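Local coordinates for protein sorting nexin GRD19 (Saccharomyces cerevisiae, PDB 1OCS) that binds phosphatidylinositol 3-phosphate through its PX domain and is required to retrieve and retain late Golgi membrane proteins, at residues S76-R80 and F154-F160; F85-R89 and L131-M135. Residue numbers count along the deposited sequence, not the author numbering.

Contact 1 (S76-R80 and F154-F160)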
loop_
_atom_site.group_PDB
_atom_site.type_symbol
_atom_site.label_atom_id
_atom_site.label_comp_id
_atom_site.label_asym_id
_atom_site.label_seq_id
_atom_site.Cartn_x
_atom_site.Cartn_y
_atom_site.Cartn_z
ATOM N N SER A 76 -0.735 -12.022 3.663
ATOM C CA SER A 76 -1.688 -11.301 2.829
ATOM C C SER A 76 -1.021 -10.929 1.513
ATOM O O SER A 76 0.101 -10.422 1.489
ATOM C CB SER A 76 -2.194 -10.041 3.535
ATOM O OG SER A 76 -3.105 -10.374 4.569
ATOM N N LYS A 77 -1.711 -11.209 0.418
ATOM C CA LYS A 77 -1.201 -10.896 -0.904
ATOM C C LYS A 77 -2.349 -10.221 -1.636
ATOM O O LYS A 77 -3.374 -10.845 -1.912
ATOM C CB LYS A 77 -0.776 -12.176 -1.632
ATOM C CG LYS A 77 0.432 -11.991 -2.538
ATOM C CD LYS A 77 0.884 -13.302 -3.177
ATOM C CE LYS A 77 -0.106 -13.781 -4.228
ATOM N NZ LYS A 77 0.390 -14.994 -4.947
ATOM N N VAL A 78 -2.187 -8.935 -1.922
ATOM C CA VAL A 78 -3.218 -8.171 -2.603
ATOM C C VAL A 78 -2.603 -7.277 -3.670
ATOM O O VAL A 78 -1.393 -7.053 -3.681
ATOM C CB VAL A 78 -3.986 -7.272 -1.607
ATOM C CG1 VAL A 78 -4.643 -8.120 -0.527
ATOM C CG2 VAL A 78 -3.022 -6.256 -0.977
ATOM N N ARG A 79 -3.436 -6.770 -4.573
ATOM C CA ARG A 79 -2.954 -5.869 -5.609
ATOM C C ARG A 79 -3.579 -4.503 -5.368
ATOM O O ARG A 79 -4.724 -4.413 -4.940
ATOM C CB ARG A 79 -3.311 -6.392 -6.999
ATOM C CG ARG A 79 -2.515 -7.622 -7.366
ATOM C CD ARG A 79 -2.360 -7.794 -8.872
ATOM N NE ARG A 79 -1.067 -8.406 -9.149
ATOM C CZ ARG A 79 0.005 -7.746 -9.572
ATOM N NH1 ARG A 79 -0.046 -6.440 -9.792
ATOM N NH2 ARG A 79 1.148 -8.393 -9.740
ATOM N N ARG A 80 -2.814 -3.448 -5.626
ATOM C CA ARG A 80 -3.281 -2.085 -5.412
ATOM C C ARG A 80 -2.805 -1.142 -6.512
ATOM O O ARG A 80 -1.639 -1.189 -6.919
ATOM C CB ARG A 80 -2.757 -1.555 -4.069
ATOM C CG ARG A 80 -3.238 -2.315 -2.847
ATOM C CD ARG A 80 -4.711 -2.057 -2.579
ATOM N NE ARG A 80 -5.159 -2.689 -1.336
ATOM C CZ ARG A 80 -5.920 -3.778 -1.271
ATOM N NH1 ARG A 80 -6.331 -4.386 -2.384
ATOM N NH2 ARG A 80 -6.286 -4.254 -0.087
ATOM N N PHE A 154 -6.089 -2.121 4.318
ATOM C CA PHE A 154 -5.347 -1.848 3.086
ATOM C C PHE A 154 -4.458 -3.020 2.694
ATOM O O PHE A 154 -4.246 -3.293 1.510
ATOM C CB PHE A 154 -4.474 -0.609 3.248
ATOM C CG PHE A 154 -3.752 -0.210 1.987
ATOM C CD1 PHE A 154 -4.464 0.266 0.885
ATOM C CD2 PHE A 154 -2.364 -0.309 1.899
ATOM C CE1 PHE A 154 -3.802 0.639 -0.286
ATOM C CE2 PHE A 154 -1.694 0.059 0.731
ATOM C CZ PHE A 154 -2.417 0.536 -0.365
ATOM N N ILE A 155 -3.930 -3.702 3.701
ATOM C CA ILE A 155 -3.050 -4.843 3.482
ATOM C C ILE A 155 -3.796 -6.163 3.255
ATOM O O ILE A 155 -3.384 -6.973 2.430
ATOM C CB ILE A 155 -2.090 -5.012 4.691
ATOM C CG1 ILE A 155 -1.057 -3.880 4.686
ATOM C CG2 ILE A 155 -1.423 -6.394 4.662
ATOM C CD1 ILE A 155 -0.224 -3.800 5.953
ATOM N N GLU A 156 -4.899 -6.360 3.973
ATOM C CA GLU A 156 -5.661 -7.607 3.900
ATOM C C GLU A 156 -6.804 -7.762 2.898
ATOM O O GLU A 156 -6.955 -8.824 2.297
ATOM C CB GLU A 156 -6.219 -7.949 5.288
ATOM C CG GLU A 156 -5.169 -8.302 6.327
ATOM C CD GLU A 156 -5.784 -8.750 7.645
ATOM O OE1 GLU A 156 -5.058 -9.344 8.466
ATOM O OE2 GLU A 156 -6.992 -8.509 7.861
ATOM N N ALA A 157 -7.620 -6.728 2.734
ATOM C CA ALA A 157 -8.771 -6.817 1.838
ATOM C C ALA A 157 -8.421 -7.126 0.391
ATOM O O ALA A 157 -7.448 -6.603 -0.153
ATOM C CB ALA A 157 -9.583 -5.526 1.910
ATOM N N GLU A 158 -9.213 -7.986 -0.238
ATOM C CA GLU A 158 -8.967 -8.313 -1.635
ATOM C C GLU A 158 -9.150 -7.023 -2.427
ATOM O O GLU A 158 -8.371 -6.712 -3.324
ATOM C CB GLU A 158 -9.952 -9.367 -2.138
ATOM C CG GLU A 158 -9.778 -9.675 -3.613
ATOM C CD GLU A 158 -10.741 -10.727 -4.117
ATOM O OE1 GLU A 158 -10.730 -10.994 -5.337
ATOM O OE2 GLU A 158 -11.503 -11.286 -3.298
ATOM N N LYS A 159 -10.190 -6.275 -2.075
ATOM C CA LYS A 159 -10.481 -5.008 -2.726
ATOM C C LYS A 159 -10.558 -3.917 -1.662
ATOM O O LYS A 159 -11.373 -3.992 -0.742
ATOM C CB LYS A 159 -11.808 -5.096 -3.486
ATOM C CG LYS A 159 -12.147 -3.847 -4.283
ATOM C CD LYS A 159 -13.405 -4.034 -5.121
ATOM C CE LYS A 159 -13.683 -2.804 -5.970
ATOM N NZ LYS A 159 -12.505 -2.459 -6.822
ATOM N N PHE A 160 -9.701 -2.910 -1.778
ATOM C CA PHE A 160 -9.695 -1.819 -0.812
ATOM C C PHE A 160 -10.760 -0.792 -1.181
ATOM O O PHE A 160 -10.718 -0.208 -2.262
ATOM C CB PHE A 160 -8.320 -1.151 -0.779
ATOM C CG PHE A 160 -8.207 -0.050 0.234
ATOM C CD1 PHE A 160 -8.401 -0.311 1.589
ATOM C CD2 PHE A 160 -7.905 1.251 -0.163
ATOM C CE1 PHE A 160 -8.297 0.707 2.535
ATOM C CE2 PHE A 160 -7.798 2.277 0.775
ATOM C CZ PHE A 160 -7.994 2.006 2.126
HETATM O O HOH W 1 -6.237 -7.817 -4.356
#

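Contact 2 (F85-R89 and L131-M135)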
loop_
_atom_site.group_PDB
_atom_site.type_symbol
_atom_site.label_atom_id
_atom_site.label_comp_id
_atom_site.label_asym_id
_atom_site.label_seq_id
_atom_site.Cartn_x
_atom_site.Cartn_y
_atom_site.Cartn_z
ATOM N N PHE A 85 -3.307 3.619 -3.175
ATOM C CA PHE A 85 -2.342 4.110 -2.195
ATOM C C PHE A 85 -2.701 5.552 -1.827
ATOM O O PHE A 85 -2.603 5.953 -0.662
ATOM C CB PHE A 85 -0.917 4.074 -2.770
ATOM C CG PHE A 85 -0.276 2.709 -2.746
ATOM C CD1 PHE A 85 0.509 2.314 -1.664
ATOM C CD2 PHE A 85 -0.437 1.828 -3.811
ATOM C CE1 PHE A 85 1.129 1.060 -1.642
ATOM C CE2 PHE A 85 0.181 0.569 -3.799
ATOM C CZ PHE A 85 0.964 0.188 -2.712
ATOM N N GLU A 86 -3.111 6.331 -2.826
ATOM C CA GLU A 86 -3.486 7.721 -2.586
ATOM C C GLU A 86 -4.698 7.792 -1.668
ATOM O O GLU A 86 -4.757 8.621 -0.761
ATOM C CB GLU A 86 -3.806 8.437 -3.902
ATOM C CG GLU A 86 -2.586 8.771 -4.742
ATOM C CD GLU A 86 -2.955 9.468 -6.046
ATOM O OE1 GLU A 86 -3.716 8.886 -6.851
ATOM O OE2 GLU A 86 -2.482 10.601 -6.259
ATOM N N PHE A 87 -5.675 6.931 -1.922
ATOM C CA PHE A 87 -6.872 6.898 -1.100
ATOM C C PHE A 87 -6.497 6.430 0.304
ATOM O O PHE A 87 -6.986 6.964 1.294
ATOM C CB PHE A 87 -7.907 5.947 -1.703
ATOM C CG PHE A 87 -9.217 5.947 -0.974
ATOM C CD1 PHE A 87 -9.965 7.114 -0.867
ATOM C CD2 PHE A 87 -9.700 4.784 -0.384
ATOM C CE1 PHE A 87 -11.178 7.122 -0.181
ATOM C CE2 PHE A 87 -10.914 4.783 0.304
ATOM C CZ PHE A 87 -11.652 5.953 0.406
ATOM N N PHE A 88 -5.618 5.434 0.381
ATOM C CA PHE A 88 -5.168 4.899 1.666
ATOM C C PHE A 88 -4.489 5.979 2.510
ATOM O O PHE A 88 -4.748 6.084 3.710
ATOM C CB PHE A 88 -4.205 3.724 1.436
ATOM C CG PHE A 88 -3.478 3.270 2.677
ATOM C CD1 PHE A 88 -4.178 2.831 3.796
ATOM C CD2 PHE A 88 -2.087 3.265 2.716
ATOM C CE1 PHE A 88 -3.504 2.391 4.939
ATOM C CE2 PHE A 88 -1.402 2.827 3.851
ATOM C CZ PHE A 88 -2.117 2.388 4.965
ATOM N N ARG A 89 -3.625 6.782 1.889
ATOM C CA ARG A 89 -2.934 7.839 2.626
ATOM C C ARG A 89 -3.944 8.813 3.230
ATOM O O ARG A 89 -3.814 9.207 4.386
ATOM C CB ARG A 89 -1.954 8.598 1.722
ATOM C CG ARG A 89 -1.078 9.617 2.467
ATOM C CD ARG A 89 -0.015 10.239 1.549
ATOM N NE ARG A 89 0.956 11.050 2.285
ATOM C CZ ARG A 89 0.756 12.309 2.669
ATOM N NH1 ARG A 89 -0.385 12.928 2.385
ATOM N NH2 ARG A 89 1.698 12.951 3.352
ATOM N N LEU A 131 6.914 3.199 -3.808
ATOM C CA LEU A 131 5.825 2.629 -3.023
ATOM C C LEU A 131 6.325 1.584 -2.028
ATOM O O LEU A 131 5.805 1.482 -0.916
ATOM C CB LEU A 131 4.772 2.013 -3.946
ATOM C CG LEU A 131 3.974 3.011 -4.796
ATOM C CD1 LEU A 131 3.081 2.256 -5.749
ATOM C CD2 LEU A 131 3.149 3.923 -3.903
ATOM N N ASN A 132 7.325 0.803 -2.431
ATOM C CA ASN A 132 7.884 -0.222 -1.554
ATOM C C ASN A 132 8.469 0.451 -0.312
ATOM O O ASN A 132 8.162 0.079 0.815
ATOM C CB ASN A 132 8.977 -1.015 -2.281
ATOM C CG ASN A 132 9.572 -2.117 -1.414
ATOM O OD1 ASN A 132 8.890 -3.080 -1.061
ATOM N ND2 ASN A 132 10.848 -1.971 -1.056
ATOM N N THR A 133 9.306 1.459 -0.531
ATOM C CA THR A 133 9.930 2.192 0.566
ATOM C C THR A 133 8.881 2.865 1.451
ATOM O O THR A 133 8.965 2.811 2.680
ATOM C CB THR A 133 10.901 3.265 0.024
ATOM O OG1 THR A 133 11.974 2.621 -0.671
ATOM C CG2 THR A 133 11.473 4.104 1.158
ATOM N N TRP A 134 7.891 3.489 0.819
ATOM C CA TRP A 134 6.821 4.177 1.538
ATOM C C TRP A 134 6.035 3.203 2.418
ATOM O O TRP A 134 5.781 3.475 3.592
ATOM C CB TRP A 134 5.863 4.834 0.538
ATOM C CG TRP A 134 4.847 5.754 1.164
ATOM C CD1 TRP A 134 5.037 7.054 1.532
ATOM C CD2 TRP A 134 3.484 5.442 1.485
ATOM N NE1 TRP A 134 3.878 7.574 2.056
ATOM C CE2 TRP A 134 2.907 6.607 2.040
ATOM C CE3 TRP A 134 2.692 4.289 1.356
ATOM C CZ2 TRP A 134 1.573 6.659 2.467
ATOM C CZ3 TRP A 134 1.364 4.339 1.781
ATOM C CH2 TRP A 134 0.819 5.520 2.329
ATOM N N MET A 135 5.653 2.068 1.841
ATOM C CA MET A 135 4.875 1.071 2.565
ATOM C C MET A 135 5.624 0.499 3.766
ATOM O O MET A 135 5.033 0.303 4.827
ATOM C CB MET A 135 4.465 -0.057 1.614
ATOM C CG MET A 135 3.198 -0.786 2.011
ATOM S SD MET A 135 1.775 0.326 2.221
ATOM C CE MET A 135 1.061 -0.360 3.689
#

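Contact 1 (S76-R80 and F154-F160)
In this PX domain the third strand of the antiparallel sheet, 75-81, is covered at 76-80 by the end of helix 149-156 and the C-terminal tail. Hydrogen bonding centres on R80, whose guanidinium meets three backbone carbonyls near its own plane. R80 NH2 donates to F154 O at 2.8 Å and to A157 O at 2.6 Å (164°), while R80 NH1 reaches E158 O at 3.2 Å and, within the strand, R79 O at 3.0 Å; R80 NE to F154 O, 3.0 Å at 129°, is weak. A157 is the first residue to leave helical angles (phi/psi -60/139), so R80 binds carbonyls where helix gives way to tail. V78 CG1 is in van der Waals contact with carbonyl oxygens of the helix end, 3.4 Å from I155 O and 3.2 Å from A157 O. Apolar pairs are S76 CB with I155 CG2 (3.9 Å) and R80 CD with F154 CE1 (3.7 Å). F160 CB lies over one face of the guanidinium, 3.6 Å from R80 NE. R81, next in the chain, binds phosphatidylinositol 3-phosphate. A water completes the join, accepting from R79 N at 3.0 Å and donating to E158 O at 2.6 Å.

Contact 2 (F85-R89 and L131-M135)
Two nearly parallel helices, their segment axes 12.9 Å apart and inclined at 23°, are too far apart for backbone contact; large side chains fill the gap. F85 (chi1 m) has L131 CD2 over one ring face, 3.9 Å from the centroid and 17° off the normal: a CH-pi contact. In L131 (m, t) CD1 is the trans branch and CD2 the one over the ring. F88 and W134, both t at chi1, meet rim to rim, planes at 87°, F88 CD2 3.7 Å from W134 CH2. M135 bends at chi2 (p), placing SD 5.3 Å from the F85 ring centroid and 5.5 Å from that of F88, both oblique Met-aromatic contacts; M135 CE packs 4.0 Å from F88 CE2. The extended R89 lays CG 4.0 Å from W134 CZ2; R89 NE and W134 NE1 donate to P107 O. This buried core continues into helix 149-156, where F154 stacks on F88, and the sheet, where V40 (strand 36-46) touches L131 and M135 and I62 (strand 57-66) touches F85.

From the N terminus, strands 36-46 and 57-66 precede strand 75-81, where the first segment of contact 1 lies. Helix 82-89 follows directly and carries F85-R89; after 41 further residues, L131-M135 on helix 121-139 closes contact 2. The chain then passes through helix 142-147 into helix 149-156, whose last residues begin F154-F160 and close contact 1 across 73 intervening residues. Contact 2 is therefore enclosed in sequence by contact 1, without crossing. Their centres are 12 Å apart and they touch: R80 CB is 3.6 Å from F85 CE2, and F154 CB is 3.5 Å from F88 CD1. Together they unite the sheet edge, the helical layer and the C-terminal tail.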